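Local coordinates for cerato-platanin-like protein (Moniliophthora perniciosa, PDB 3SUM), which is of unknown function but belongs to the cerato-platanins, small secreted fungal proteins with a double-psi beta-barrel fold, at residues A[3-9]-A[85-91]. Sequence-based numbering, arbitrary orientation.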
# COMPACT_ATOMS: atom_id res chain seq x y z
N TRP A 3 -13.98 1.32 -4.06
CA TRP A 3 -12.79 1.76 -3.34
C TRP A 3 -12.33 3.07 -3.90
O TRP A 3 -12.40 3.28 -5.11
CB TRP A 3 -11.65 0.70 -3.38
CG TRP A 3 -11.79 -0.54 -2.41
CD1 TRP A 3 -12.30 -1.77 -2.70
CD2 TRP A 3 -11.37 -0.59 -1.05
NE1 TRP A 3 -12.20 -2.60 -1.62
CE2 TRP A 3 -11.62 -1.89 -0.59
CE3 TRP A 3 -10.70 0.31 -0.20
CZ2 TRP A 3 -11.29 -2.30 0.67
CZ3 TRP A 3 -10.41 -0.09 1.10
CH2 TRP A 3 -10.72 -1.39 1.52
N LEU A 4 -11.90 3.96 -3.00
CA LEU A 4 -11.29 5.27 -3.34
C LEU A 4 -9.81 5.18 -2.98
O LEU A 4 -9.42 4.44 -2.07
CB LEU A 4 -11.87 6.43 -2.47
CG LEU A 4 -13.36 6.73 -2.60
CD1 LEU A 4 -13.65 8.01 -1.78
CD2 LEU A 4 -13.69 7.00 -4.05
N ILE A 5 -8.98 5.96 -3.68
CA ILE A 5 -7.63 6.08 -3.19
C ILE A 5 -7.30 7.60 -3.16
O ILE A 5 -7.72 8.36 -4.05
CB ILE A 5 -6.64 5.33 -4.06
CG1 ILE A 5 -5.23 5.37 -3.39
CG2 ILE A 5 -6.71 5.82 -5.57
CD1 ILE A 5 -4.41 4.20 -3.66
N LYS A 6 -6.56 8.01 -2.16
CA LYS A 6 -6.09 9.38 -2.03
C LYS A 6 -4.61 9.19 -1.77
O LYS A 6 -4.15 8.09 -1.52
CB LYS A 6 -6.71 10.02 -0.77
CG LYS A 6 -8.23 10.32 -1.02
CD LYS A 6 -8.88 10.69 0.37
CE LYS A 6 -10.41 10.82 0.33
NZ LYS A 6 -10.76 12.02 -0.56
N TRP A 7 -3.87 10.27 -1.91
CA TRP A 7 -2.47 10.17 -1.70
C TRP A 7 -2.04 11.04 -0.53
O TRP A 7 -2.67 12.04 -0.19
CB TRP A 7 -1.69 10.47 -3.00
CG TRP A 7 -1.89 11.85 -3.60
CD1 TRP A 7 -2.74 12.19 -4.59
CD2 TRP A 7 -1.19 13.04 -3.24
NE1 TRP A 7 -2.60 13.51 -4.88
CE2 TRP A 7 -1.69 14.07 -4.03
CE3 TRP A 7 -0.21 13.33 -2.27
CZ2 TRP A 7 -1.21 15.41 -3.94
CZ3 TRP A 7 0.28 14.64 -2.19
CH2 TRP A 7 -0.23 15.67 -3.01
N ASP A 8 -0.90 10.66 0.01
CA ASP A 8 -0.33 11.29 1.20
C ASP A 8 1.14 10.89 1.19
O ASP A 8 1.49 9.72 1.19
CB ASP A 8 -1.01 10.73 2.48
CG ASP A 8 -0.57 11.42 3.79
OD1 ASP A 8 0.49 12.00 3.90
OD2 ASP A 8 -1.29 11.23 4.80
N ASP A 9 1.96 11.92 1.34
CA ASP A 9 3.39 11.81 1.40
C ASP A 9 3.86 10.94 2.54
O ASP A 9 4.91 10.30 2.43
CB ASP A 9 3.94 13.23 1.62
CG ASP A 9 5.47 13.29 1.61
OD1 ASP A 9 6.02 13.27 0.48
OD2 ASP A 9 6.07 13.38 2.72
N ASN A 85 -13.74 1.61 2.68
CA ASN A 85 -13.46 1.60 1.27
C ASN A 85 -12.48 2.67 0.84
O ASN A 85 -12.46 3.04 -0.34
CB ASN A 85 -14.76 1.75 0.49
CG ASN A 85 -15.75 0.62 0.81
OD1 ASN A 85 -15.35 -0.54 0.91
ND2 ASN A 85 -17.00 0.95 0.93
N LEU A 86 -11.62 3.10 1.75
CA LEU A 86 -10.67 4.13 1.40
C LEU A 86 -9.22 3.59 1.54
O LEU A 86 -8.86 3.06 2.57
CB LEU A 86 -10.82 5.35 2.31
CG LEU A 86 -9.73 6.43 2.10
CD1 LEU A 86 -9.68 7.07 0.67
CD2 LEU A 86 -9.89 7.61 3.13
N PHE A 87 -8.41 3.72 0.48
CA PHE A 87 -6.98 3.58 0.63
C PHE A 87 -6.35 4.97 0.58
O PHE A 87 -6.80 5.85 -0.18
CB PHE A 87 -6.41 2.82 -0.57
CG PHE A 87 -6.75 1.39 -0.57
CD1 PHE A 87 -6.13 0.51 0.31
CD2 PHE A 87 -7.69 0.90 -1.46
CE1 PHE A 87 -6.44 -0.83 0.31
CE2 PHE A 87 -8.01 -0.43 -1.49
CZ PHE A 87 -7.41 -1.30 -0.61
N VAL A 88 -5.28 5.16 1.36
CA VAL A 88 -4.50 6.36 1.21
C VAL A 88 -3.11 5.88 0.87
O VAL A 88 -2.47 5.24 1.69
CB VAL A 88 -4.48 7.25 2.44
CG1 VAL A 88 -3.57 8.53 2.11
CG2 VAL A 88 -5.94 7.71 2.75
N GLY A 89 -2.59 6.25 -0.29
CA GLY A 89 -1.33 5.64 -0.65
C GLY A 89 -0.24 6.70 -0.80
O GLY A 89 -0.48 7.90 -0.85
N GLY A 90 0.98 6.23 -0.90
CA GLY A 90 2.11 7.09 -1.14
C GLY A 90 1.90 7.83 -2.41
O GLY A 90 1.30 7.33 -3.33
N THR A 91 2.46 9.01 -2.48
CA THR A 91 2.29 9.88 -3.63
C THR A 91 2.66 9.24 -4.99
O THR A 91 1.87 9.29 -5.96
CB THR A 91 3.10 11.14 -3.36
OG1 THR A 91 2.86 11.53 -1.99
CG2 THR A 91 2.75 12.22 -4.32
O HOH W 1 4.62 13.39 -1.55
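Lys-6 O accepts the shortest direct hydrogen bond between the two segments, from Gly-89 N at 2.7 Å, and the donor lies in the carbonyl plane. It belongs to a parallel pairing of strands 4-7 and 86-89 in the double-psi beta barrel. Five backbone bonds link the segments, with donors taken in turn from 3-9 and 85-91, from Leu-4 N to Asn-85 O at the start to Asp-8 N to Gly-89 O at the end. Strand 111-113 flanks 4-7 on its other edge, and 50-52 flanks 86-89. The Trp-3 indole is sandwiched. Its six-membered ring forms an offset stack with the Phe-87 ring, centroids 4.2 Å apart and planes at 24°. Asn-85 CA sits over the opposite face, 3.7 Å from the centroid of that six-membered ring, as a CH-pi contact. Both side chains also touch Ala-117 of strand 116-120. With an alanine in place of Trp-3, one face of Phe-87 would probably lose its stacking partner and Asn-85 CA the ring it rests on. On the sheet face of Leu-4 and Lys-6, Leu-86 CD1 packs against the Lys-6 chain, 3.7 Å from Lys-6 CD. That chain runs on to Thr-111, and its NZ is hydrogen-bonded to Thr-111 OG1. Trp-7 CG lies between its backbone N and carbonyl carbon (chi1 61°), which lets Thr-91 CG2 make an off-centre CH-pi contact over one face of the six-membered ring. Beyond it, one water joins Asp-9 OD1 to Thr-91 OG1, lying 2.6 Å from Thr-91 OG1.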